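Local structure of aminoglycoside N(3)-acetyltransferase (Enterobacter cloacae, 6NP3) at the LLL site. The protein transfers the acetyl group of acetyl-CoA to the N3 amine of 2-deoxystreptamine antibiotics such as gentamicin, and so probably confers aminoglycoside resistance. Residues are numbered along the deposited sequence; one frame, centred on the assembly and turned at random.

The LLL site. Residues 59, 61-62, 65, 67-68, 95, 98, 118, 141, 165, 171, 207-208, 221. With LLL ((2R,3R,4R,5R)-2-((1S,2S,3R,4S,6R)-4,6-diamino-3-((2R,3R,6S)-3-amino-6-(aminomethyl)-tetrahydro-2H-pyran-2-yloxy)-2-hydr oxycyclohexyloxy)-5-methyl-4-(methylamino)-tetrahydro-2H-pyran-3,5-diol), chain B.
Gentamicin, the substrate, lies in an extended acceptor pocket that hides most of its surface and meets its amines and hydroxyls with acids, hydroxyls and an imidazole. The drug is partly occupied and was modelled in two conformers, so the details apply to one of them. The reactive end of the central 2-deoxystreptamine ring is its 3-amine, N32, which donates to NE2 of His171 at 2.8 Å. The amine lies almost in the imidazole plane, at the ring's edge, so a histidine suits this place as an acceptor and probably as the general base that removes a proton during acetyl transfer. Water 3 links N32 to Asp165 O and Asp221 OD2. The ring's other amine, N12, donates to OG of Ser207 at 2.8 Å and to OH of Tyr141 at 3.0 Å, two hydroxyls that can accept from it.

Asn208 shows how an amide serves two groups at once. Its CB comes near the aminomethyl N61, and chi1 of -74° sets CG anti to the carbonyl carbon, near both O52 and O53. Chi2 (-53°) turns the amide so that each end faces one of them. OD1 accepts the hydroxyl O52 in the carbonyl plane, on a lone pair, at 2.7 Å, while ND2 gives a nearly straight bond (176° at H) to the ring oxygen O53, bridging two rings of the drug.

On the third ring, Asp118 grips like a fork: OD1 takes the methylamine N33 and OD2 the hydroxyl O23 (2.6 Å), both through syn lone pairs. A carboxylate's paired acceptors suit an adjacent amine and hydroxyl, and its charge would probably complement a protonated amine. Ser65 OG donates to the anti lone pair of OD1, helping to fix the carboxylate's rotation. Glu68 OE2, likewise an acceptor, receives O43 at 2.7 Å from above the carboxylate plane. The methyl C93 packs over the face of Tyr95, 3.8 Å from the ring centroid, where a flat aromatic suits it, and Tyr67 lays its face beneath C23.

The pocket is built largely from loops and short helical turns, with Phe59 ending strand 55-59 and His171 near the start of helix 170-176.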
# COMPACT_ATOMS: atom_id res chain seq x y z
N PHE A 59 -1.09 -1.77 2.41
CA PHE A 59 -1.80 -1.99 1.16
C PHE A 59 -1.90 -3.49 0.91
O PHE A 59 -0.93 -4.13 0.50
CB PHE A 59 -1.09 -1.26 0.03
CG PHE A 59 -1.60 -1.60 -1.34
CD1 PHE A 59 -2.94 -1.74 -1.59
CD2 PHE A 59 -0.72 -1.75 -2.38
CE1 PHE A 59 -3.38 -2.06 -2.87
CE2 PHE A 59 -1.16 -2.07 -3.64
CZ PHE A 59 -2.48 -2.20 -3.89
N SER A 61 -4.77 -5.22 -0.71
CA SER A 61 -5.55 -5.61 -1.89
C SER A 61 -6.32 -6.90 -1.59
O SER A 61 -6.79 -7.12 -0.46
CB SER A 61 -4.62 -5.66 -3.08
OG SER A 61 -5.30 -5.92 -4.30
N TRP A 62 -6.50 -7.74 -2.61
CA TRP A 62 -7.40 -8.89 -2.55
C TRP A 62 -6.85 -9.93 -3.52
O TRP A 62 -6.67 -9.65 -4.71
CB TRP A 62 -8.79 -8.46 -2.99
CG TRP A 62 -9.85 -9.54 -3.03
CD1 TRP A 62 -9.86 -10.73 -2.37
CD2 TRP A 62 -11.06 -9.47 -3.75
NE1 TRP A 62 -11.01 -11.42 -2.65
CE2 TRP A 62 -11.78 -10.65 -3.47
CE3 TRP A 62 -11.63 -8.51 -4.57
CZ2 TRP A 62 -13.00 -10.93 -4.04
CZ3 TRP A 62 -12.86 -8.78 -5.12
CH2 TRP A 62 -13.54 -9.97 -4.85
N SER A 65 -9.11 -10.23 -6.67
CA SER A 65 -9.60 -9.05 -7.34
C SER A 65 -9.75 -9.34 -8.84
O SER A 65 -8.77 -9.76 -9.47
CB SER A 65 -8.61 -7.93 -7.14
OG SER A 65 -9.01 -6.85 -7.95
N TYR A 67 -9.46 -7.62 -11.43
CA TYR A 67 -8.93 -6.45 -12.13
C TYR A 67 -8.67 -6.76 -13.60
O TYR A 67 -9.24 -6.13 -14.49
CB TYR A 67 -7.65 -5.98 -11.42
CG TYR A 67 -7.07 -4.70 -11.94
CD1 TYR A 67 -6.14 -4.70 -12.97
CD2 TYR A 67 -7.43 -3.50 -11.37
CE1 TYR A 67 -5.58 -3.51 -13.43
CE2 TYR A 67 -6.89 -2.31 -11.83
CZ TYR A 67 -5.97 -2.32 -12.86
OH TYR A 67 -5.44 -1.11 -13.30
N GLU A 68 -7.78 -7.70 -13.87
CA GLU A 68 -7.47 -8.02 -15.26
C GLU A 68 -8.71 -8.50 -16.01
O GLU A 68 -8.88 -8.19 -17.20
CB GLU A 68 -6.37 -9.07 -15.33
CG GLU A 68 -4.95 -8.53 -15.19
CD GLU A 68 -4.45 -8.49 -13.76
OE1 GLU A 68 -5.05 -9.14 -12.88
OE2 GLU A 68 -3.44 -7.81 -13.51
N TYR A 95 -3.68 -9.95 -1.40
CA TYR A 95 -3.07 -10.30 -2.68
C TYR A 95 -1.63 -10.77 -2.45
O TYR A 95 -0.81 -9.99 -1.97
CB TYR A 95 -3.09 -9.11 -3.62
CG TYR A 95 -2.56 -9.46 -5.00
CD1 TYR A 95 -3.31 -10.24 -5.87
CD2 TYR A 95 -1.32 -9.03 -5.42
CE1 TYR A 95 -2.84 -10.57 -7.14
CE2 TYR A 95 -0.85 -9.34 -6.70
CZ TYR A 95 -1.61 -10.12 -7.53
OH TYR A 95 -1.16 -10.46 -8.79
N PHE A 98 1.90 -8.54 -3.21
CA PHE A 98 2.35 -7.34 -2.52
C PHE A 98 3.05 -7.67 -1.22
O PHE A 98 3.43 -6.76 -0.47
CB PHE A 98 1.18 -6.39 -2.32
CG PHE A 98 0.49 -6.02 -3.61
CD1 PHE A 98 1.19 -5.99 -4.82
CD2 PHE A 98 -0.84 -5.71 -3.63
CE1 PHE A 98 0.54 -5.66 -6.00
CE2 PHE A 98 -1.46 -5.37 -4.81
CZ PHE A 98 -0.78 -5.34 -5.98
N ASP A 118 -9.92 -3.74 -4.85
CA ASP A 118 -8.61 -3.86 -5.48
C ASP A 118 -7.54 -3.08 -4.74
O ASP A 118 -6.39 -3.52 -4.69
CB ASP A 118 -8.68 -3.42 -6.95
CG ASP A 118 -7.43 -3.78 -7.69
OD1 ASP A 118 -7.15 -4.99 -7.89
OD2 ASP A 118 -6.69 -2.85 -8.07
N TYR A 141 -5.91 5.55 -4.65
CA TYR A 141 -4.71 6.00 -3.95
C TYR A 141 -4.60 7.50 -3.86
O TYR A 141 -3.62 7.99 -3.30
CB TYR A 141 -3.43 5.48 -4.64
CG TYR A 141 -3.55 4.00 -4.95
CD1 TYR A 141 -3.49 3.05 -3.94
CD2 TYR A 141 -3.80 3.56 -6.23
CE1 TYR A 141 -3.64 1.71 -4.20
CE2 TYR A 141 -3.95 2.20 -6.49
CZ TYR A 141 -3.87 1.29 -5.47
OH TYR A 141 -4.05 -0.05 -5.71
N ASP A 165 10.26 0.44 -6.31
CA ASP A 165 8.95 0.30 -6.94
C ASP A 165 7.83 0.11 -5.93
O ASP A 165 6.66 0.16 -6.31
CB ASP A 165 8.93 -0.95 -7.84
CG ASP A 165 8.92 -2.24 -7.02
OD1 ASP A 165 9.97 -2.60 -6.49
OD2 ASP A 165 7.85 -2.88 -6.88
N HIS A 171 1.61 6.69 -5.57
CA HIS A 171 0.43 6.80 -6.42
C HIS A 171 -0.42 8.02 -6.09
O HIS A 171 -1.17 8.48 -6.97
CB HIS A 171 -0.37 5.50 -6.45
CG HIS A 171 0.39 4.34 -7.01
ND1 HIS A 171 0.89 4.34 -8.29
CD2 HIS A 171 0.71 3.14 -6.49
CE1 HIS A 171 1.50 3.19 -8.53
NE2 HIS A 171 1.40 2.44 -7.44
N SER A 207 -2.70 2.69 -12.14
CA SER A 207 -1.66 2.44 -11.14
C SER A 207 -0.51 1.60 -11.67
O SER A 207 0.42 1.30 -10.92
CB SER A 207 -2.23 1.81 -9.86
OG SER A 207 -2.67 0.50 -10.10
N ASN A 208 -0.56 1.23 -12.96
CA ASN A 208 0.53 0.54 -13.63
C ASN A 208 1.26 1.43 -14.64
O ASN A 208 1.82 0.94 -15.62
CB ASN A 208 0.03 -0.74 -14.29
CG ASN A 208 -0.25 -1.80 -13.28
OD1 ASN A 208 0.60 -2.13 -12.46
ND2 ASN A 208 -1.44 -2.31 -13.31
N ASP A 221 8.25 2.09 -13.60
CA ASP A 221 7.16 3.05 -13.56
C ASP A 221 7.63 4.34 -12.89
O ASP A 221 8.80 4.51 -12.52
CB ASP A 221 5.94 2.42 -12.89
CG ASP A 221 6.06 2.31 -11.38
OD1 ASP A 221 7.17 2.06 -10.85
OD2 ASP A 221 4.98 2.45 -10.74
C11 LLL B . 3.56 -3.62 -9.84
O11 LLL B . 3.05 -2.65 -8.89
C21 LLL B . 4.82 -4.23 -9.23
N21 LLL B . 4.48 -4.65 -7.87
C31 LLL B . 5.87 -3.20 -9.08
C41 LLL B . 6.21 -2.66 -10.47
C51 LLL B . 4.92 -2.11 -11.08
O51 LLL B . 3.93 -3.10 -11.11
C61 LLL B . 5.17 -1.67 -12.51
N61 LLL B . 3.91 -1.17 -13.05
C12 LLL B . -0.95 -1.72 -7.92
N12 LLL B . -2.31 -1.21 -7.88
C22 LLL B . 0.08 -0.59 -7.92
C32 LLL B . 1.46 -1.22 -7.89
N32 LLL B . 2.47 -0.17 -7.86
C42 LLL B . 1.74 -2.11 -9.10
C52 LLL B . 0.64 -3.17 -9.21
O52 LLL B . 0.81 -3.86 -10.43
C62 LLL B . -0.75 -2.58 -9.18
O62 LLL B . -1.68 -3.64 -9.13
C13 LLL B . -2.74 -3.64 -10.10
C23 LLL B . -3.93 -4.31 -9.43
O23 LLL B . -4.21 -3.62 -8.23
C33 LLL B . -3.60 -5.77 -9.06
N33 LLL B . -4.81 -6.44 -8.52
C43 LLL B . -3.10 -6.49 -10.33
O43 LLL B . -4.22 -6.62 -11.19
C53 LLL B . -1.98 -5.69 -11.00
O53 LLL B . -2.37 -4.36 -11.29
C83 LLL B . -2.54 -7.87 -9.96
C93 LLL B . -4.53 -7.05 -7.21
O HOH W 1 2.97 0.58 -10.95
O HOH W 2 -5.98 -8.81 -9.48
O HOH W 3 5.04 0.43 -8.43